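Local coordinates for protein glycoside transferase (Listeria monocytogenes, PDB 6R2M) that is a glycoside hydrolase, probably extracellular and acting on exopolysaccharide, with possible transferase activity, at residues Leu49-Val63 / His300-Lys313. Sequence-based numbering, arbitrary orientation.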
loop_
_atom_site.group_PDB
_atom_site.type_symbol
_atom_site.label_atom_id
_atom_site.label_comp_id
_atom_site.label_asym_id
_atom_site.label_seq_id
_atom_site.Cartn_x
_atom_site.Cartn_y
_atom_site.Cartn_z
ATOM N N LEU A 49 7.851 -3.223 -9.901
ATOM C CA LEU A 49 7.863 -2.860 -8.484
ATOM C C LEU A 49 7.363 -3.994 -7.593
ATOM O O LEU A 49 6.390 -4.674 -7.925
ATOM C CB LEU A 49 6.979 -1.629 -8.250
ATOM C CG LEU A 49 7.358 -0.376 -9.054
ATOM C CD1 LEU A 49 6.239 0.651 -8.986
ATOM C CD2 LEU A 49 8.633 0.219 -8.488
ATOM N N ALA A 50 8.033 -4.185 -6.444
ATOM C CA ALA A 50 7.480 -5.074 -5.428
ATOM C C ALA A 50 6.108 -4.598 -4.994
ATOM O O ALA A 50 5.248 -5.412 -4.620
ATOM C CB ALA A 50 8.427 -5.174 -4.222
ATOM N N GLU A 51 5.893 -3.284 -5.032
ATOM C CA GLU A 51 4.598 -2.705 -4.723
ATOM C C GLU A 51 3.520 -3.260 -5.645
ATOM O O GLU A 51 2.441 -3.671 -5.189
ATOM C CB GLU A 51 4.710 -1.188 -4.856
ATOM C CG GLU A 51 3.417 -0.431 -4.710
ATOM C CD GLU A 51 3.652 1.039 -4.917
ATOM O OE1 GLU A 51 3.712 1.471 -6.086
ATOM O OE2 GLU A 51 3.801 1.748 -3.911
ATOM N N SER A 52 3.809 -3.303 -6.943
ATOM C CA SER A 52 2.817 -3.751 -7.913
ATOM C C SER A 52 2.492 -5.230 -7.752
ATOM O O SER A 52 1.313 -5.607 -7.721
ATOM C CB SER A 52 3.287 -3.466 -9.335
ATOM O OG SER A 52 3.574 -2.101 -9.499
ATOM N N ILE A 53 3.515 -6.094 -7.650
ATOM C CA ILE A 53 3.225 -7.521 -7.515
ATOM C C ILE A 53 2.504 -7.787 -6.197
ATOM O O ILE A 53 1.584 -8.608 -6.144
ATOM C CB ILE A 53 4.504 -8.381 -7.687
ATOM C CG1 ILE A 53 4.151 -9.870 -7.778
ATOM C CG2 ILE A 53 5.506 -8.152 -6.551
ATOM C CD1 ILE A 53 5.343 -10.759 -8.169
ATOM N N GLY A 54 2.863 -7.067 -5.127
ATOM C CA GLY A 54 2.166 -7.256 -3.864
ATOM C C GLY A 54 0.705 -6.832 -3.933
ATOM O O GLY A 54 -0.169 -7.484 -3.351
ATOM N N LEU A 55 0.420 -5.730 -4.627
ATOM C CA LEU A 55 -0.969 -5.293 -4.775
ATOM C C LEU A 55 -1.759 -6.282 -5.627
ATOM O O LEU A 55 -2.921 -6.583 -5.331
ATOM C CB LEU A 55 -1.020 -3.894 -5.391
ATOM C CG LEU A 55 -0.694 -2.759 -4.429
ATOM C CD1 LEU A 55 -0.299 -1.535 -5.228
ATOM C CD2 LEU A 55 -1.882 -2.470 -3.514
ATOM N N TYR A 56 -1.135 -6.808 -6.673
ATOM C CA TYR A 56 -1.798 -7.817 -7.480
ATOM C C TYR A 56 -2.064 -9.070 -6.659
ATOM O O TYR A 56 -3.157 -9.641 -6.734
ATOM C CB TYR A 56 -0.946 -8.117 -8.709
ATOM C CG TYR A 56 -1.644 -8.886 -9.805
ATOM C CD1 TYR A 56 -3.008 -8.744 -10.053
ATOM C CD2 TYR A 56 -0.919 -9.755 -10.595
ATOM C CE1 TYR A 56 -3.620 -9.461 -11.078
ATOM C CE2 TYR A 56 -1.522 -10.484 -11.610
ATOM C CZ TYR A 56 -2.865 -10.323 -11.845
ATOM O OH TYR A 56 -3.443 -11.053 -12.866
ATOM N N MET A 57 -1.093 -9.490 -5.841
ATOM C CA MET A 57 -1.324 -10.622 -4.942
ATOM C C MET A 57 -2.495 -10.365 -4.007
ATOM O O MET A 57 -3.319 -11.259 -3.774
ATOM C CB MET A 57 -0.062 -10.912 -4.138
ATOM C CG MET A 57 1.012 -11.562 -4.978
ATOM S SD MET A 57 2.645 -11.660 -4.183
ATOM C CE MET A 57 2.254 -12.673 -2.740
ATOM N N GLU A 58 -2.563 -9.155 -3.440
ATOM C CA GLU A 58 -3.675 -8.792 -2.568
ATOM C C GLU A 58 -5.008 -8.928 -3.300
ATOM O O GLU A 58 -5.964 -9.524 -2.780
ATOM C CB GLU A 58 -3.451 -7.367 -2.057
ATOM C CG GLU A 58 -4.497 -6.869 -1.106
ATOM C CD GLU A 58 -4.148 -5.499 -0.541
ATOM O OE1 GLU A 58 -2.946 -5.151 -0.508
ATOM O OE2 GLU A 58 -5.071 -4.775 -0.112
ATOM N N TYR A 59 -5.084 -8.390 -4.522
ATOM C CA TYR A 59 -6.296 -8.504 -5.321
ATOM C C TYR A 59 -6.661 -9.963 -5.576
ATOM O O TYR A 59 -7.831 -10.342 -5.474
ATOM C CB TYR A 59 -6.126 -7.752 -6.649
ATOM C CG TYR A 59 -7.360 -7.845 -7.509
ATOM C CD1 TYR A 59 -8.421 -6.963 -7.315
ATOM C CD2 TYR A 59 -7.493 -8.845 -8.465
ATOM C CE1 TYR A 59 -9.567 -7.043 -8.076
ATOM C CE2 TYR A 59 -8.649 -8.943 -9.242
ATOM C CZ TYR A 59 -9.681 -8.041 -9.039
ATOM O OH TYR A 59 -10.849 -8.145 -9.786
ATOM N N LEU A 60 -5.672 -10.798 -5.906
ATOM C CA LEU A 60 -5.959 -12.178 -6.281
ATOM C C LEU A 60 -6.512 -12.984 -5.115
ATOM O O LEU A 60 -7.341 -13.872 -5.328
ATOM C CB LEU A 60 -4.694 -12.827 -6.848
ATOM C CG LEU A 60 -4.273 -12.147 -8.148
ATOM C CD1 LEU A 60 -2.882 -12.600 -8.508
ATOM C CD2 LEU A 60 -5.258 -12.370 -9.325
ATOM N N VAL A 61 -6.082 -12.691 -3.884
ATOM C CA VAL A 61 -6.705 -13.334 -2.728
ATOM C C VAL A 61 -8.152 -12.888 -2.600
ATOM O O VAL A 61 -9.048 -13.705 -2.338
ATOM C CB VAL A 61 -5.905 -13.042 -1.446
ATOM C CG1 VAL A 61 -6.643 -13.597 -0.212
ATOM C CG2 VAL A 61 -4.525 -13.646 -1.537
ATOM N N GLU A 62 -8.408 -11.591 -2.814
ATOM C CA GLU A 62 -9.760 -11.065 -2.673
ATOM C C GLU A 62 -10.721 -11.721 -3.661
ATOM O O GLU A 62 -11.880 -11.986 -3.320
ATOM C CB GLU A 62 -9.752 -9.539 -2.852
ATOM C CG GLU A 62 -11.105 -8.874 -2.684
ATOM C CD GLU A 62 -11.704 -9.066 -1.296
ATOM O OE1 GLU A 62 -10.942 -9.191 -0.308
ATOM O OE2 GLU A 62 -12.953 -9.089 -1.205
ATOM N N VAL A 63 -10.260 -12.014 -4.879
ATOM C CA VAL A 63 -11.129 -12.610 -5.897
ATOM C C VAL A 63 -10.982 -14.132 -5.965
ATOM O O VAL A 63 -11.494 -14.757 -6.897
ATOM C CB VAL A 63 -10.922 -11.974 -7.288
ATOM C CG1 VAL A 63 -11.232 -10.481 -7.237
ATOM C CG2 VAL A 63 -9.506 -12.213 -7.843
ATOM N N HIS A 300 -0.857 4.725 -13.761
ATOM C CA HIS A 300 0.066 3.909 -12.984
ATOM C C HIS A 300 -0.669 2.695 -12.438
ATOM O O HIS A 300 -1.817 2.792 -12.007
ATOM C CB HIS A 300 0.625 4.749 -11.849
ATOM C CG HIS A 300 1.840 4.182 -11.197
ATOM N ND1 HIS A 300 1.818 3.022 -10.451
ATOM C CD2 HIS A 300 3.109 4.647 -11.138
ATOM C CE1 HIS A 300 3.031 2.783 -9.983
ATOM N NE2 HIS A 300 3.831 3.756 -10.382
ATOM N N PHE A 301 -0.001 1.543 -12.475
ATOM C CA PHE A 301 -0.602 0.336 -11.916
ATOM C C PHE A 301 -1.128 0.571 -10.502
ATOM O O PHE A 301 -2.177 0.033 -10.122
ATOM C CB PHE A 301 0.413 -0.805 -11.930
ATOM C CG PHE A 301 -0.187 -2.120 -11.576
ATOM C CD1 PHE A 301 -0.957 -2.809 -12.497
ATOM C CD2 PHE A 301 -0.009 -2.656 -10.302
ATOM C CE1 PHE A 301 -1.528 -4.039 -12.151
ATOM C CE2 PHE A 301 -0.560 -3.864 -9.952
ATOM C CZ PHE A 301 -1.326 -4.563 -10.875
ATOM N N PHE A 302 -0.406 1.363 -9.701
ATOM C CA PHE A 302 -0.844 1.651 -8.332
ATOM C C PHE A 302 -2.255 2.215 -8.308
ATOM O O PHE A 302 -3.074 1.816 -7.474
ATOM C CB PHE A 302 0.112 2.639 -7.672
ATOM C CG PHE A 302 -0.091 2.815 -6.181
ATOM C CD1 PHE A 302 0.443 1.905 -5.275
ATOM C CD2 PHE A 302 -0.741 3.942 -5.679
ATOM C CE1 PHE A 302 0.309 2.106 -3.894
ATOM C CE2 PHE A 302 -0.879 4.134 -4.317
ATOM C CZ PHE A 302 -0.352 3.223 -3.420
ATOM N N ASP A 303 -2.563 3.140 -9.229
ATOM C CA ASP A 303 -3.910 3.704 -9.288
ATOM C C ASP A 303 -4.906 2.680 -9.812
ATOM O O ASP A 303 -5.992 2.504 -9.244
ATOM C CB ASP A 303 -3.921 4.951 -10.178
ATOM C CG ASP A 303 -3.248 6.140 -9.532
ATOM O OD1 ASP A 303 -3.516 6.413 -8.350
ATOM O OD2 ASP A 303 -2.443 6.805 -10.219
ATOM N N TYR A 304 -4.545 1.986 -10.890
ATOM C CA TYR A 304 -5.442 1.003 -11.477
ATOM C C TYR A 304 -5.834 -0.048 -10.447
ATOM O O TYR A 304 -7.020 -0.321 -10.237
ATOM C CB TYR A 304 -4.771 0.348 -12.687
ATOM C CG TYR A 304 -5.540 -0.848 -13.195
ATOM C CD1 TYR A 304 -6.644 -0.683 -14.023
ATOM C CD2 TYR A 304 -5.199 -2.135 -12.809
ATOM C CE1 TYR A 304 -7.374 -1.772 -14.457
ATOM C CE2 TYR A 304 -5.917 -3.227 -13.247
ATOM C CZ TYR A 304 -6.997 -3.040 -14.070
ATOM O OH TYR A 304 -7.697 -4.158 -14.487
ATOM N N ILE A 305 -4.843 -0.624 -9.764
ATOM C CA ILE A 305 -5.137 -1.804 -8.964
ATOM C C ILE A 305 -5.753 -1.427 -7.622
ATOM O O ILE A 305 -6.551 -2.192 -7.075
ATOM C CB ILE A 305 -3.876 -2.671 -8.787
ATOM C CG1 ILE A 305 -4.254 -4.078 -8.315
ATOM C CG2 ILE A 305 -2.846 -2.022 -7.843
ATOM C CD1 ILE A 305 -4.957 -4.918 -9.393
ATOM N N ASN A 306 -5.411 -0.261 -7.058
ATOM C CA ASN A 306 -6.069 0.136 -5.818
ATOM C C ASN A 306 -7.530 0.490 -6.052
ATOM O O ASN A 306 -8.366 0.256 -5.168
ATOM C CB ASN A 306 -5.333 1.302 -5.160
ATOM C CG ASN A 306 -4.193 0.834 -4.261
ATOM O OD1 ASN A 306 -4.426 0.187 -3.253
ATOM N ND2 ASN A 306 -2.962 1.152 -4.635
ATOM N N LYS A 307 -7.871 1.005 -7.237
ATOM C CA LYS A 307 -9.285 1.166 -7.539
ATOM C C LYS A 307 -9.977 -0.196 -7.599
ATOM O O LYS A 307 -11.034 -0.374 -6.983
ATOM C CB LYS A 307 -9.474 1.961 -8.840
ATOM C CG LYS A 307 -10.925 2.050 -9.280
ATOM C CD LYS A 307 -11.118 3.063 -10.386
ATOM C CE LYS A 307 -12.579 3.123 -10.785
ATOM N NZ LYS A 307 -12.889 4.116 -11.852
ATOM N N GLU A 308 -9.367 -1.182 -8.277
ATOM C CA GLU A 308 -10.006 -2.492 -8.375
ATOM C C GLU A 308 -10.143 -3.145 -7.005
ATOM O O GLU A 308 -11.189 -3.720 -6.696
ATOM C CB GLU A 308 -9.232 -3.405 -9.319
ATOM C CG GLU A 308 -9.214 -2.920 -10.760
ATOM C CD GLU A 308 -10.601 -2.714 -11.341
ATOM O OE1 GLU A 308 -11.530 -3.470 -10.987
ATOM O OE2 GLU A 308 -10.754 -1.795 -12.176
ATOM N N ILE A 309 -9.096 -3.071 -6.172
ATOM C CA ILE A 309 -9.180 -3.675 -4.841
ATOM C C ILE A 309 -10.276 -3.015 -4.018
ATOM O O ILE A 309 -11.093 -3.691 -3.383
ATOM C CB ILE A 309 -7.833 -3.572 -4.114
ATOM C CG1 ILE A 309 -6.775 -4.423 -4.814
ATOM C CG2 ILE A 309 -7.993 -3.995 -2.625
ATOM C CD1 ILE A 309 -5.385 -4.165 -4.302
ATOM N N THR A 310 -10.300 -1.678 -4.005
ATOM C CA THR A 310 -11.229 -0.972 -3.121
ATOM C C THR A 310 -12.675 -1.179 -3.555
ATOM O O THR A 310 -13.572 -1.303 -2.713
ATOM C CB THR A 310 -10.868 0.519 -3.069
ATOM O OG1 THR A 310 -9.598 0.681 -2.431
ATOM C CG2 THR A 310 -11.910 1.319 -2.302
ATOM N N LEU A 311 -12.933 -1.240 -4.859
ATOM C CA LEU A 311 -14.303 -1.474 -5.298
ATOM C C LEU A 311 -14.745 -2.918 -5.083
ATOM O O LEU A 311 -15.949 -3.193 -5.089
ATOM C CB LEU A 311 -14.456 -1.073 -6.761
ATOM C CG LEU A 311 -14.403 0.446 -6.986
ATOM C CD1 LEU A 311 -14.617 0.760 -8.456
ATOM C CD2 LEU A 311 -15.434 1.166 -6.122
ATOM N N LYS A 312 -13.808 -3.845 -4.871
ATOM C CA LYS A 312 -14.185 -5.217 -4.557
ATOM C C LYS A 312 -14.276 -5.487 -3.064
ATOM O O LYS A 312 -14.999 -6.406 -2.657
ATOM C CB LYS A 312 -13.188 -6.197 -5.175
ATOM C CG LYS A 312 -13.399 -6.389 -6.655
ATOM C CD LYS A 312 -13.717 -7.831 -7.017
ATOM C CE LYS A 312 -13.913 -7.966 -8.517
ATOM N NZ LYS A 312 -13.042 -7.023 -9.275
ATOM N N LYS A 313 -13.560 -4.727 -2.237
ATOM C CA LYS A 313 -13.578 -4.985 -0.805
ATOM C C LYS A 313 -14.949 -4.656 -0.224
ATOM O O LYS A 313 -15.714 -3.858 -0.770
ATOM C CB LYS A 313 -12.496 -4.176 -0.084
ATOM C CG LYS A 313 -11.069 -4.561 -0.431
ATOM C CD LYS A 313 -10.714 -5.958 0.060
ATOM C CE LYS A 313 -10.395 -5.964 1.543
ATOM N NZ LYS A 313 -9.292 -5.018 1.869
HETATM O O HOH W 1 -7.232 -6.332 0.610
#
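Leu49 CD1 meets the edge of the His300 imidazole where a near-parallel helix pair begins: helices 50-62 and 301-312, distant in sequence, run side by side, their axes 9.9 Å apart and crossing at 23°, with knobs-into-holes packing. His300 ND1 accepts from Phe302 N almost in the ring plane, capping helix 301-312. Glu51 lays its carboxylate against the Phe302 ring, the planes 40° apart and CD 3.3 Å from Phe302 CD1. In the next residue, Ser52 CB touches Phe301 CD2 at 3.5 Å. Leu55 is the first knob, seated among Phe302, Ile305, Asn306 and Ile309; CD1 reaches Phe302 CD1 at 3.5 Å, while CD2 faces the Asn306 amide, whose ND2 bonds to Phe302 O and sits over the centre of the Phe302 ring. Glu58 OE2 is bridged by a water to Lys313 NZ. Tyr59, the second knob, fits among Ile305, Glu308, Ile309 and Lys312. With CG anti to the backbone N (chi1 180°), its ring reaches across to helix 301-312, and Ile309 CG1 lies at its edge. Also at that edge, Lys312 NZ donates to Tyr59 OH at a doubtfully short 2.5 Å, while Lys312 CD packs on Val63 CG1 at 3.6 Å.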